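Local coordinates for putative ManD family dehydratase (Pantoea ananatis, PDB 3T6C), which dehydrates D-gluconate to 2-dehydro-3-deoxy-D-gluconate with low magnesium-dependent activity in vitro, and probably plays no significant part in D-gluconate breakdown in vivo, at residues I94-A99 / L114-D118; P39-L44 / A382-F387; D123-K127 / P404-I408; A70-I75 / V109-A113. All coordinates share one frame; numbering follows the deposited sequence. Where two conformers were deposited one is given.

Contact 1: I94-A99 / L114-D118; sequences IWQSAA and LSGID
The indole of Trp-95 carries Leu-114 on one of its faces. Methyl CD2 of Leu-114 lies 3.2 Å above the ring plane, displaced toward the rim, and comes within 3.4 Å of Trp-95 NE1. The other methyl, CD1, makes a CH-pi contact over the face of the same indole, 4.2 Å from the centroid of the five-membered ring. Ala-99, one helical turn on from Trp-95, lays its CB over the same face as Leu-114 CD2, again toward the rim. At the edge, in the plane of the ring, stand Gln-96 CD and Asp-118 CB. The carboxylate of Asp-118 is turned 81° from the indole, and its OD1 approaches Trp-95 CD1 to 3.5 Å, obliquely.

Trp-95 reaches the neighbouring helix because its CG stands anti to the backbone N (chi1 -164°). Leu-114 crosses the indole at about a right angle, and its CD1 lies 3.7 Å from Ala-98 CB. Further along, Ile-94 and Ile-117 meet loosely through their CG2 methyls. The polar ends are answered elsewhere: Trp-95 NE1 donates to the carbonyl of Gly-326, and Asp-118 OD1 is hydrogen-bonded to Thr-329 at the start of helix 328-340. The indole is thus fixed in rotation by a bond at its nitrogen as well as by the methyls over its face.

Helices 91-100 and 108-129 run antiparallel here, at 159° with axes 10.5 Å apart, a pairing that belongs to the helical part of the N-terminal capping domain of the enolase superfamily.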
loop_
_atom_site.group_PDB
_atom_site.type_symbol
_atom_site.label_atom_id
_atom_site.label_comp_id
_atom_site.label_asym_id
_atom_site.label_seq_id
_atom_site.Cartn_x
_atom_site.Cartn_y
_atom_site.Cartn_z
ATOM N N ILE A 94 14.004 -4.707 -36.424
ATOM C CA ILE A 94 13.321 -5.895 -36.908
ATOM C C ILE A 94 12.543 -6.599 -35.778
ATOM O O ILE A 94 11.402 -7.014 -35.977
ATOM C CB ILE A 94 14.310 -6.858 -37.598
ATOM C CG1 ILE A 94 14.801 -6.229 -38.923
ATOM C CG2 ILE A 94 13.662 -8.269 -37.810
ATOM C CD1 ILE A 94 15.956 -7.044 -39.523
ATOM N N TRP A 95 13.140 -6.728 -34.583
ATOM C CA TRP A 95 12.424 -7.371 -33.494
ATOM C C TRP A 95 11.141 -6.586 -33.179
ATOM O O TRP A 95 10.070 -7.169 -33.068
ATOM C CB TRP A 95 13.314 -7.428 -32.219
ATOM C CG TRP A 95 12.744 -8.421 -31.206
ATOM C CD1 TRP A 95 13.021 -9.780 -31.118
ATOM C CD2 TRP A 95 11.752 -8.143 -30.221
ATOM N NE1 TRP A 95 12.261 -10.341 -30.105
ATOM C CE2 TRP A 95 11.485 -9.348 -29.537
ATOM C CE3 TRP A 95 11.055 -6.971 -29.862
ATOM C CZ2 TRP A 95 10.559 -9.418 -28.499
ATOM C CZ3 TRP A 95 10.141 -7.035 -28.820
ATOM C CH2 TRP A 95 9.900 -8.257 -28.159
ATOM N N GLN A 96 11.258 -5.257 -32.984
ATOM C CA GLN A 96 10.091 -4.474 -32.604
ATOM C C GLN A 96 9.009 -4.520 -33.674
ATOM O O GLN A 96 7.834 -4.699 -33.376
ATOM C CB GLN A 96 10.520 -3.013 -32.385
ATOM C CG GLN A 96 11.473 -2.814 -31.218
ATOM C CD GLN A 96 10.794 -3.058 -29.879
ATOM O OE1 GLN A 96 9.589 -2.910 -29.780
ATOM N NE2 GLN A 96 11.564 -3.438 -28.857
ATOM N N SER A 97 9.406 -4.357 -34.929
ATOM C CA SER A 97 8.429 -4.407 -36.028
ATOM C C SER A 97 7.878 -5.825 -36.284
ATOM O O SER A 97 6.646 -5.981 -36.488
ATOM C CB SER A 97 9.016 -3.763 -37.303
ATOM O OG SER A 97 10.158 -4.502 -37.775
ATOM N N ALA A 98 8.718 -6.851 -36.226
ATOM C CA ALA A 98 8.177 -8.210 -36.443
ATOM C C ALA A 98 7.218 -8.531 -35.303
ATOM O O ALA A 98 6.157 -9.151 -35.536
ATOM C CB ALA A 98 9.315 -9.232 -36.511
ATOM N N ALA A 99 7.545 -8.084 -34.077
ATOM C CA ALA A 99 6.736 -8.407 -32.919
ATOM C C ALA A 99 5.291 -7.919 -33.058
ATOM O O ALA A 99 4.384 -8.578 -32.568
ATOM C CB ALA A 99 7.361 -7.813 -31.623
ATOM N N LEU A 114 9.375 -15.417 -33.727
ATOM C CA LEU A 114 10.196 -14.217 -33.602
ATOM C C LEU A 114 11.598 -14.601 -33.121
ATOM O O LEU A 114 12.610 -14.053 -33.594
ATOM C CB LEU A 114 9.482 -13.260 -32.631
ATOM C CG LEU A 114 10.199 -11.971 -32.346
ATOM C CD1 LEU A 114 10.509 -11.217 -33.653
ATOM C CD2 LEU A 114 9.243 -11.193 -31.400
ATOM N N SER A 115 11.674 -15.552 -32.177
ATOM C CA SER A 115 12.995 -15.996 -31.680
ATOM C C SER A 115 13.873 -16.593 -32.758
ATOM O O SER A 115 15.096 -16.365 -32.797
ATOM C CB SER A 115 12.762 -17.109 -30.601
ATOM O OG SER A 115 14.009 -17.613 -30.156
ATOM N N GLY A 116 13.275 -17.372 -33.663
ATOM C CA GLY A 116 14.068 -18.023 -34.682
ATOM C C GLY A 116 14.737 -16.949 -35.542
ATOM O O GLY A 116 15.937 -17.061 -35.887
ATOM N N ILE A 117 13.968 -15.905 -35.856
ATOM C CA ILE A 117 14.479 -14.757 -36.607
ATOM C C ILE A 117 15.551 -14.017 -35.828
ATOM O O ILE A 117 16.643 -13.788 -36.328
ATOM C CB ILE A 117 13.338 -13.772 -36.960
ATOM C CG1 ILE A 117 12.311 -14.435 -37.899
ATOM C CG2 ILE A 117 13.895 -12.521 -37.608
ATOM C CD1 ILE A 117 12.923 -15.234 -39.004
ATOM N N ASP A 118 15.226 -13.652 -34.591
ATOM C CA ASP A 118 16.113 -12.829 -33.771
ATOM C C ASP A 118 17.484 -13.489 -33.516
ATOM O O ASP A 118 18.533 -12.852 -33.661
ATOM C CB ASP A 118 15.435 -12.487 -32.443
ATOM C CG ASP A 118 16.288 -11.581 -31.583
ATOM O OD1 ASP A 118 16.375 -10.348 -31.907
ATOM O OD2 ASP A 118 16.863 -12.108 -30.596
#

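Contact 2: P39-L44 / A382-F387; sequences PGGIDL and ALREVF
Pro-39 presses its ring into the side of the short helix 381-386, and apolar packing makes up most of what follows. Its CG meets Val-386 CG2 at 3.9 Å, the two side chains crossing at about a right angle, while CB lies over the start of the helix, 4.1 Å from Ala-382 CB. The same CG touches the Phe-387 ring at its edge, close to the ring plane, 4.2 Å from CE1. Leu-383 starts out alongside the loop, but its CG, anti to the carbonyl carbon (chi1 -85°), carries the branch inward. There CD2 packs on Pro-39 CB and also reaches Leu-44 CD1 at 4.1 Å. Leu-44 CD1 in turn meets CE1 of Phe-387, so one methyl bridges both residues.

A second kind of contact sets side chains against backbone. Leu-383 CG rests 3.7 Å from Gly-40 N and Leu-383 CD1 3.8 Å from Gly-40 CA, the isobutyl group packing directly on the glycine backbone. Ala-382 CB lies 3.4 Å from Pro-39 O, a carbonyl that accepts a hydrogen bond from Asn-380 ND2.

Hydrogen bonding stays at the margins: Asn-380 also receives the N-H of Leu-383 on its OD1, tying the first turn of the helix to the same asparagine. With every contact between one side chain and another apolar, the loop between strands 29-37 and 44-51 is probably held against the barrel domain by close fit and burial of hydrocarbon, with Asn-380, bonded to both segments, adding directional bonds.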
loop_
_atom_site.group_PDB
_atom_site.type_symbol
_atom_site.label_atom_id
_atom_site.label_comp_id
_atom_site.label_asym_id
_atom_site.label_seq_id
_atom_site.Cartn_x
_atom_site.Cartn_y
_atom_site.Cartn_z
ATOM N N PRO A 39 16.994 -34.945 -34.101
ATOM C CA PRO A 39 18.126 -35.899 -33.984
ATOM C C PRO A 39 18.260 -36.468 -32.588
ATOM O O PRO A 39 18.821 -37.554 -32.429
ATOM C CB PRO A 39 19.363 -35.052 -34.364
ATOM C CG PRO A 39 18.770 -33.809 -35.153
ATOM C CD PRO A 39 17.426 -33.570 -34.444
ATOM N N GLY A 40 17.784 -35.733 -31.589
ATOM C CA GLY A 40 17.789 -36.205 -30.208
ATOM C C GLY A 40 16.508 -36.907 -29.758
ATOM O O GLY A 40 16.359 -37.249 -28.587
ATOM N N GLY A 41 15.610 -37.185 -30.688
ATOM C CA GLY A 41 14.363 -37.865 -30.393
ATOM C C GLY A 41 13.265 -36.906 -29.957
ATOM O O GLY A 41 12.202 -37.354 -29.500
ATOM N N ILE A 42 13.515 -35.603 -30.131
ATOM C CA ILE A 42 12.590 -34.548 -29.723
ATOM C C ILE A 42 12.479 -33.563 -30.867
ATOM O O ILE A 42 13.502 -33.126 -31.427
ATOM C CB ILE A 42 13.075 -33.826 -28.446
ATOM C CG1 ILE A 42 13.070 -34.811 -27.278
ATOM C CG2 ILE A 42 12.129 -32.642 -28.076
ATOM C CD1 ILE A 42 13.777 -34.292 -26.093
ATOM N N ASP A 43 11.246 -33.211 -31.235
ATOM C CA ASP A 43 11.065 -32.352 -32.422
ATOM C C ASP A 43 11.574 -30.938 -32.173
ATOM O O ASP A 43 11.174 -30.295 -31.215
ATOM C CB ASP A 43 9.588 -32.271 -32.817
ATOM C CG ASP A 43 9.014 -33.608 -33.281
ATOM O OD1 ASP A 43 9.789 -34.544 -33.587
ATOM O OD2 ASP A 43 7.772 -33.671 -33.386
ATOM N N LEU A 44 12.444 -30.467 -33.067
ATOM C CA LEU A 44 13.031 -29.108 -33.023
ATOM C C LEU A 44 12.617 -28.254 -34.187
ATOM O O LEU A 44 12.389 -28.795 -35.262
ATOM C CB LEU A 44 14.567 -29.190 -33.110
ATOM C CG LEU A 44 15.194 -30.181 -32.117
ATOM C CD1 LEU A 44 16.700 -30.223 -32.332
ATOM C CD2 LEU A 44 14.889 -29.798 -30.705
ATOM N N ALA A 382 24.025 -37.923 -32.463
ATOM C CA ALA A 382 23.274 -37.447 -33.636
ATOM C C ALA A 382 23.060 -35.916 -33.596
ATOM O O ALA A 382 23.232 -35.238 -34.635
ATOM C CB ALA A 382 21.945 -38.179 -33.746
ATOM N N LEU A 383 22.714 -35.371 -32.433
ATOM C CA LEU A 383 22.596 -33.926 -32.284
ATOM C C LEU A 383 23.909 -33.216 -32.566
ATOM O O LEU A 383 23.949 -32.205 -33.277
ATOM C CB LEU A 383 22.182 -33.595 -30.842
ATOM C CG LEU A 383 20.676 -33.653 -30.595
ATOM C CD1 LEU A 383 20.388 -33.626 -29.083
ATOM C CD2 LEU A 383 19.998 -32.456 -31.327
ATOM N N ARG A 384 24.995 -33.784 -32.042
ATOM C CA ARG A 384 26.310 -33.186 -32.235
ATOM C C ARG A 384 26.794 -33.205 -33.690
ATOM O O ARG A 384 27.524 -32.315 -34.112
ATOM C CB ARG A 384 27.321 -33.829 -31.284
ATOM C CG ARG A 384 27.061 -33.467 -29.817
ATOM C CD ARG A 384 28.042 -34.105 -28.840
ATOM N NE ARG A 384 27.717 -33.545 -27.513
ATOM C CZ ARG A 384 28.236 -32.401 -27.026
ATOM N NH1 ARG A 384 29.155 -31.728 -27.720
ATOM N NH2 ARG A 384 27.856 -31.935 -25.843
ATOM N N GLU A 385 26.408 -34.246 -34.422
ATOM C CA GLU A 385 26.681 -34.371 -35.839
ATOM C C GLU A 385 25.849 -33.400 -36.673
ATOM O O GLU A 385 26.375 -32.731 -37.565
ATOM C CB GLU A 385 26.320 -35.796 -36.263
ATOM C CG GLU A 385 26.667 -36.134 -37.698
ATOM C CD GLU A 385 27.168 -37.568 -37.836
ATOM O OE1 GLU A 385 27.988 -37.791 -38.710
ATOM O OE2 GLU A 385 26.759 -38.465 -37.072
ATOM N N VAL A 386 24.547 -33.350 -36.396
ATOM C CA VAL A 386 23.629 -32.465 -37.154
ATOM C C VAL A 386 23.900 -30.986 -36.880
ATOM O O VAL A 386 23.744 -30.154 -37.759
ATOM C CB VAL A 386 22.159 -32.794 -36.863
ATOM C CG1 VAL A 386 21.222 -31.768 -37.498
ATOM C CG2 VAL A 386 21.830 -34.211 -37.468
ATOM N N PHE A 387 24.369 -30.691 -35.674
ATOM C CA PHE A 387 24.698 -29.316 -35.288
ATOM C C PHE A 387 26.152 -29.170 -34.881
ATOM O O PHE A 387 26.454 -29.127 -33.705
ATOM C CB PHE A 387 23.788 -28.864 -34.123
ATOM C CG PHE A 387 22.320 -28.802 -34.465
ATOM C CD1 PHE A 387 21.497 -29.942 -34.294
ATOM C CD2 PHE A 387 21.750 -27.622 -34.900
ATOM C CE1 PHE A 387 20.112 -29.877 -34.596
ATOM C CE2 PHE A 387 20.410 -27.534 -35.185
ATOM C CZ PHE A 387 19.576 -28.671 -35.034
#

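Contact 3: D123-K127 / P404-I408; sequences DIKGK and PGLGI
Gly-126 in helix 108-129 and Gly-405 in the type II' turn from Pro-404 to Gly-407 bring their backbones together, with the two CA atoms 3.9 Å apart. With no side chain on either residue, the two backbones meet directly, Gly-126 C lying 3.6 Å from Gly-405 N, and Asp-123 OD1 comes to 3.4 Å from Gly-405 CA. Gly-405 also has positive phi, as expected at the second position of such a turn.

Asp-123 supplies the direct polar link. Its OD1 accepts the N-H of Leu-406 at 2.8 Å, nearly straight at 172°, on the anti side of the oxygen and 29° out of the carboxylate plane. A water donates to the same OD1 at 2.7 Å and accepts from Ile-408 N. The other oxygen, OD2, takes the N-H of Leu-59 and forms a weak hydrogen bond and salt bridge with Lys-127 NZ at 3.3 Å. Lys-127, extended beyond CG, lays its stem by Pro-404, whose CB lies 3.9 Å from Lys-127 CA; its ammonium goes to the carbonyl of Tyr-57, makes a cation-pi contact with that residue's ring, and donates to a second water, which donates to Ile-408 O.

Each oxygen of the buried Asp-123 thus has two partners, and the nearby ammonium and amide donors would be expected to favour its ionised form. One carboxylate gathers bonds from both domains, beside the direct backbone packing of the two glycines.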
loop_
_atom_site.group_PDB
_atom_site.type_symbol
_atom_site.label_atom_id
_atom_site.label_comp_id
_atom_site.label_asym_id
_atom_site.label_seq_id
_atom_site.Cartn_x
_atom_site.Cartn_y
_atom_site.Cartn_z
ATOM N N ASP A 123 23.316 -14.132 -34.813
ATOM C CA ASP A 123 24.338 -15.006 -35.421
ATOM C C ASP A 123 25.029 -14.285 -36.579
ATOM O O ASP A 123 26.253 -14.262 -36.661
ATOM C CB ASP A 123 23.652 -16.284 -35.890
ATOM C CG ASP A 123 24.634 -17.392 -36.227
ATOM O OD1 ASP A 123 25.753 -17.444 -35.644
ATOM O OD2 ASP A 123 24.278 -18.216 -37.096
ATOM N N ILE A 124 24.232 -13.663 -37.447
ATOM C CA ILE A 124 24.770 -12.900 -38.569
ATOM C C ILE A 124 25.629 -11.723 -38.055
ATOM O O ILE A 124 26.686 -11.450 -38.592
ATOM C CB ILE A 124 23.622 -12.366 -39.440
ATOM C CG1 ILE A 124 23.072 -13.552 -40.281
ATOM C CG2 ILE A 124 24.123 -11.238 -40.366
ATOM C CD1 ILE A 124 21.741 -13.328 -40.972
ATOM N N LYS A 125 25.149 -10.999 -37.048
ATOM C CA LYS A 125 25.907 -9.859 -36.493
ATOM C C LYS A 125 27.267 -10.305 -35.983
ATOM O O LYS A 125 28.284 -9.660 -36.256
ATOM C CB LYS A 125 25.091 -9.209 -35.375
ATOM C CG LYS A 125 25.754 -7.934 -34.733
ATOM C CD LYS A 125 25.618 -6.659 -35.626
ATOM C CE LYS A 125 24.151 -6.252 -35.837
ATOM N NZ LYS A 125 24.075 -4.819 -36.189
ATOM N N GLY A 126 27.313 -11.423 -35.275
ATOM C CA GLY A 126 28.622 -11.900 -34.793
ATOM C C GLY A 126 29.499 -12.342 -35.962
ATOM O O GLY A 126 30.699 -12.078 -35.978
ATOM N N LYS A 127 28.929 -13.007 -36.962
ATOM C CA LYS A 127 29.743 -13.399 -38.072
ATOM C C LYS A 127 30.274 -12.180 -38.844
ATOM O O LYS A 127 31.425 -12.186 -39.281
ATOM C CB LYS A 127 28.981 -14.344 -38.995
ATOM C CG LYS A 127 28.760 -15.740 -38.368
ATOM C CD LYS A 127 27.685 -16.516 -39.174
ATOM C CE LYS A 127 27.581 -17.943 -38.623
ATOM N NZ LYS A 127 26.553 -18.776 -39.381
ATOM N N PRO A 404 32.785 -17.287 -34.466
ATOM C CA PRO A 404 31.896 -16.108 -34.545
ATOM C C PRO A 404 30.432 -16.470 -34.539
ATOM O O PRO A 404 29.990 -17.604 -34.832
ATOM C CB PRO A 404 32.240 -15.489 -35.909
ATOM C CG PRO A 404 33.686 -15.986 -36.190
ATOM C CD PRO A 404 33.679 -17.405 -35.632
ATOM N N GLY A 405 29.660 -15.479 -34.179
ATOM C CA GLY A 405 28.219 -15.675 -34.086
ATOM C C GLY A 405 27.869 -16.568 -32.906
ATOM O O GLY A 405 28.470 -16.441 -31.817
ATOM N N LEU A 406 26.913 -17.472 -33.104
ATOM C CA LEU A 406 26.580 -18.413 -32.037
ATOM C C LEU A 406 27.504 -19.649 -32.020
ATOM O O LEU A 406 27.341 -20.543 -31.164
ATOM C CB LEU A 406 25.096 -18.804 -32.093
ATOM C CG LEU A 406 24.136 -17.668 -31.681
ATOM C CD1 LEU A 406 22.682 -18.104 -31.994
ATOM C CD2 LEU A 406 24.287 -17.405 -30.189
ATOM N N GLY A 407 28.499 -19.665 -32.923
ATOM C CA GLY A 407 29.474 -20.748 -32.972
ATOM C C GLY A 407 28.894 -22.126 -33.292
ATOM O O GLY A 407 29.469 -23.160 -32.920
ATOM N N ILE A 408 27.763 -22.138 -33.999
ATOM C CA ILE A 408 26.953 -23.344 -34.204
ATOM C C ILE A 408 26.561 -23.403 -35.671
ATOM O O ILE A 408 26.346 -22.374 -36.334
ATOM C CB ILE A 408 25.667 -23.276 -33.283
ATOM C CG1 ILE A 408 24.974 -24.641 -33.182
ATOM C CG2 ILE A 408 24.636 -22.208 -33.777
ATOM C CD1 ILE A 408 25.869 -25.670 -32.574
HETATM O O HOH W 1 27.050 -19.823 -35.795
HETATM O O HOH W 2 27.080 -21.526 -39.036
#

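Contact 4: A70-I75 / V109-A113; sequences AVQSAI and VMNNA
Helices 68-83 and 108-129 cross at -60° with their axes 8.7 Å apart, and the CA atoms of Val-71 and Val-109 come within 5.3 Å. Alanines occupy much of the interface. Ala-74 points across it, with Ala-74 CB 3.8 Å from Ala-113 CB and 4.0 Å from Val-109 CG1. That valine methyl, anti to the backbone N (chi1 175°), sits among Ala-70, Val-71 and Ala-74 and comes 3.7 Å from the carbonyl oxygen Ala-70 O. Both helices belong to the capping domain of the enolase superfamily, whose three-stranded sheet lies against them: Val-71 and Ile-75 also touch strand 44-51. Ile-75 reaches helix 108-129 with CG1, which meets Ala-113 CB at 3.6 Å, so that this alanine is covered by both Ala-74 and Ile-75. Nearer the start of the helix, Val-71 spreads its two methyls, CG1 near Ala-113 N and CG2 to Asn-112 CB at 4.2 Å. Only the root of Asn-112 takes part; its amide turns away to Ser-323 and Ser-324 of the barrel domain. The side chain of Asn-112 is about 8 Å from that of Gln-66, which binds substrate. Ala-70 also packs on Ala-70 of a second subunit.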
loop_
_atom_site.group_PDB
_atom_site.type_symbol
_atom_site.label_atom_id
_atom_site.label_comp_id
_atom_site.label_asym_id
_atom_site.label_seq_id
_atom_site.Cartn_x
_atom_site.Cartn_y
_atom_site.Cartn_z
ATOM N N ALA A 70 2.573 -25.077 -36.247
ATOM C CA ALA A 70 1.973 -23.761 -36.146
ATOM C C ALA A 70 3.103 -22.729 -36.147
ATOM O O ALA A 70 2.985 -21.676 -36.764
ATOM C CB ALA A 70 1.130 -23.645 -34.884
ATOM N N VAL A 71 4.194 -23.006 -35.411
ATOM C CA VAL A 71 5.397 -22.177 -35.521
ATOM C C VAL A 71 5.971 -22.137 -36.941
ATOM O O VAL A 71 6.317 -21.050 -37.420
ATOM C CB VAL A 71 6.464 -22.644 -34.486
ATOM C CG1 VAL A 71 7.768 -21.842 -34.629
ATOM C CG2 VAL A 71 5.926 -22.533 -33.101
ATOM N N GLN A 72 6.058 -23.284 -37.618
ATOM C CA GLN A 72 6.523 -23.281 -38.998
ATOM C C GLN A 72 5.678 -22.366 -39.874
ATOM O O GLN A 72 6.239 -21.626 -40.676
ATOM C CB GLN A 72 6.530 -24.715 -39.551
ATOM C CG GLN A 72 6.923 -24.743 -41.024
ATOM C CD GLN A 72 6.902 -26.151 -41.521
ATOM O OE1 GLN A 72 5.905 -26.855 -41.374
ATOM N NE2 GLN A 72 7.999 -26.579 -42.093
ATOM N N SER A 73 4.356 -22.401 -39.745
ATOM C CA SER A 73 3.533 -21.477 -40.519
ATOM C C SER A 73 3.827 -20.010 -40.144
ATOM O O SER A 73 3.985 -19.126 -40.992
ATOM C CB SER A 73 2.050 -21.774 -40.261
ATOM O OG SER A 73 1.233 -20.952 -41.060
ATOM N N ALA A 74 3.890 -19.739 -38.850
ATOM C CA ALA A 74 4.122 -18.358 -38.375
ATOM C C ALA A 74 5.423 -17.782 -38.941
ATOM O O ALA A 74 5.567 -16.551 -39.149
ATOM C CB ALA A 74 4.102 -18.310 -36.805
ATOM N N ILE A 75 6.408 -18.647 -39.191
ATOM C CA ILE A 75 7.658 -18.217 -39.844
ATOM C C ILE A 75 7.493 -18.180 -41.381
ATOM O O ILE A 75 7.627 -17.103 -42.008
ATOM C CB ILE A 75 8.811 -19.150 -39.482
ATOM C CG1 ILE A 75 9.067 -19.117 -37.949
ATOM C CG2 ILE A 75 10.067 -18.743 -40.295
ATOM C CD1 ILE A 75 9.891 -20.321 -37.446
ATOM N N VAL A 109 3.333 -19.325 -29.887
ATOM C CA VAL A 109 3.618 -19.549 -31.313
ATOM C C VAL A 109 4.264 -18.260 -31.865
ATOM O O VAL A 109 5.313 -18.320 -32.559
ATOM C CB VAL A 109 2.318 -19.878 -32.047
ATOM C CG1 VAL A 109 2.604 -19.978 -33.504
ATOM C CG2 VAL A 109 1.736 -21.163 -31.543
ATOM N N MET A 110 3.653 -17.095 -31.576
ATOM C CA MET A 110 4.208 -15.850 -32.066
ATOM C C MET A 110 5.658 -15.629 -31.611
ATOM O O MET A 110 6.527 -15.246 -32.420
ATOM C CB MET A 110 3.357 -14.671 -31.612
ATOM C CG MET A 110 1.867 -14.766 -32.022
ATOM S SD MET A 110 1.559 -14.767 -33.770
ATOM C CE MET A 110 2.081 -13.100 -34.213
ATOM N N ASN A 111 5.919 -15.868 -30.337
ATOM C CA ASN A 111 7.235 -15.504 -29.798
ATOM C C ASN A 111 8.299 -16.455 -30.316
ATOM O O ASN A 111 9.422 -16.035 -30.573
ATOM C CB ASN A 111 7.227 -15.549 -28.268
ATOM C CG ASN A 111 6.338 -14.471 -27.642
ATOM O OD1 ASN A 111 5.656 -13.714 -28.351
ATOM N ND2 ASN A 111 6.281 -14.453 -26.323
ATOM N N ASN A 112 7.971 -17.731 -30.468
ATOM C CA ASN A 112 8.974 -18.683 -30.944
ATOM C C ASN A 112 9.353 -18.401 -32.388
ATOM O O ASN A 112 10.532 -18.501 -32.759
ATOM C CB ASN A 112 8.465 -20.114 -30.795
ATOM C CG ASN A 112 8.825 -20.695 -29.461
ATOM O OD1 ASN A 112 9.917 -21.226 -29.308
ATOM N ND2 ASN A 112 7.939 -20.549 -28.460
ATOM N N ALA A 113 8.368 -18.052 -33.210
ATOM C CA ALA A 113 8.701 -17.630 -34.571
ATOM C C ALA A 113 9.664 -16.423 -34.553
ATOM O O ALA A 113 10.643 -16.384 -35.309
ATOM C CB ALA A 113 7.433 -17.298 -35.359
#

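In the fold
From the N terminus, the chain first passes 39-44, whose partner arrives only at 382-387, so contact 2 closes a very long loop. Nested inside it are contact 4, joining 70-75 to 109-113, and contact 1, joining 94-99 to 114-118; their segments alternate, so these two loops cross. Helix 108-129 serves both and continues into contact 3, which opens at 123-127 after both have closed and ends at 404-408, crossing contact 2. Contacts 1 and 4 bind the capping domain's helices together; contacts 2 and 3 tie that domain to the barrel domain. The latter two touch, Phe-387 O lying 3.7 Å from Ile-408 CD1.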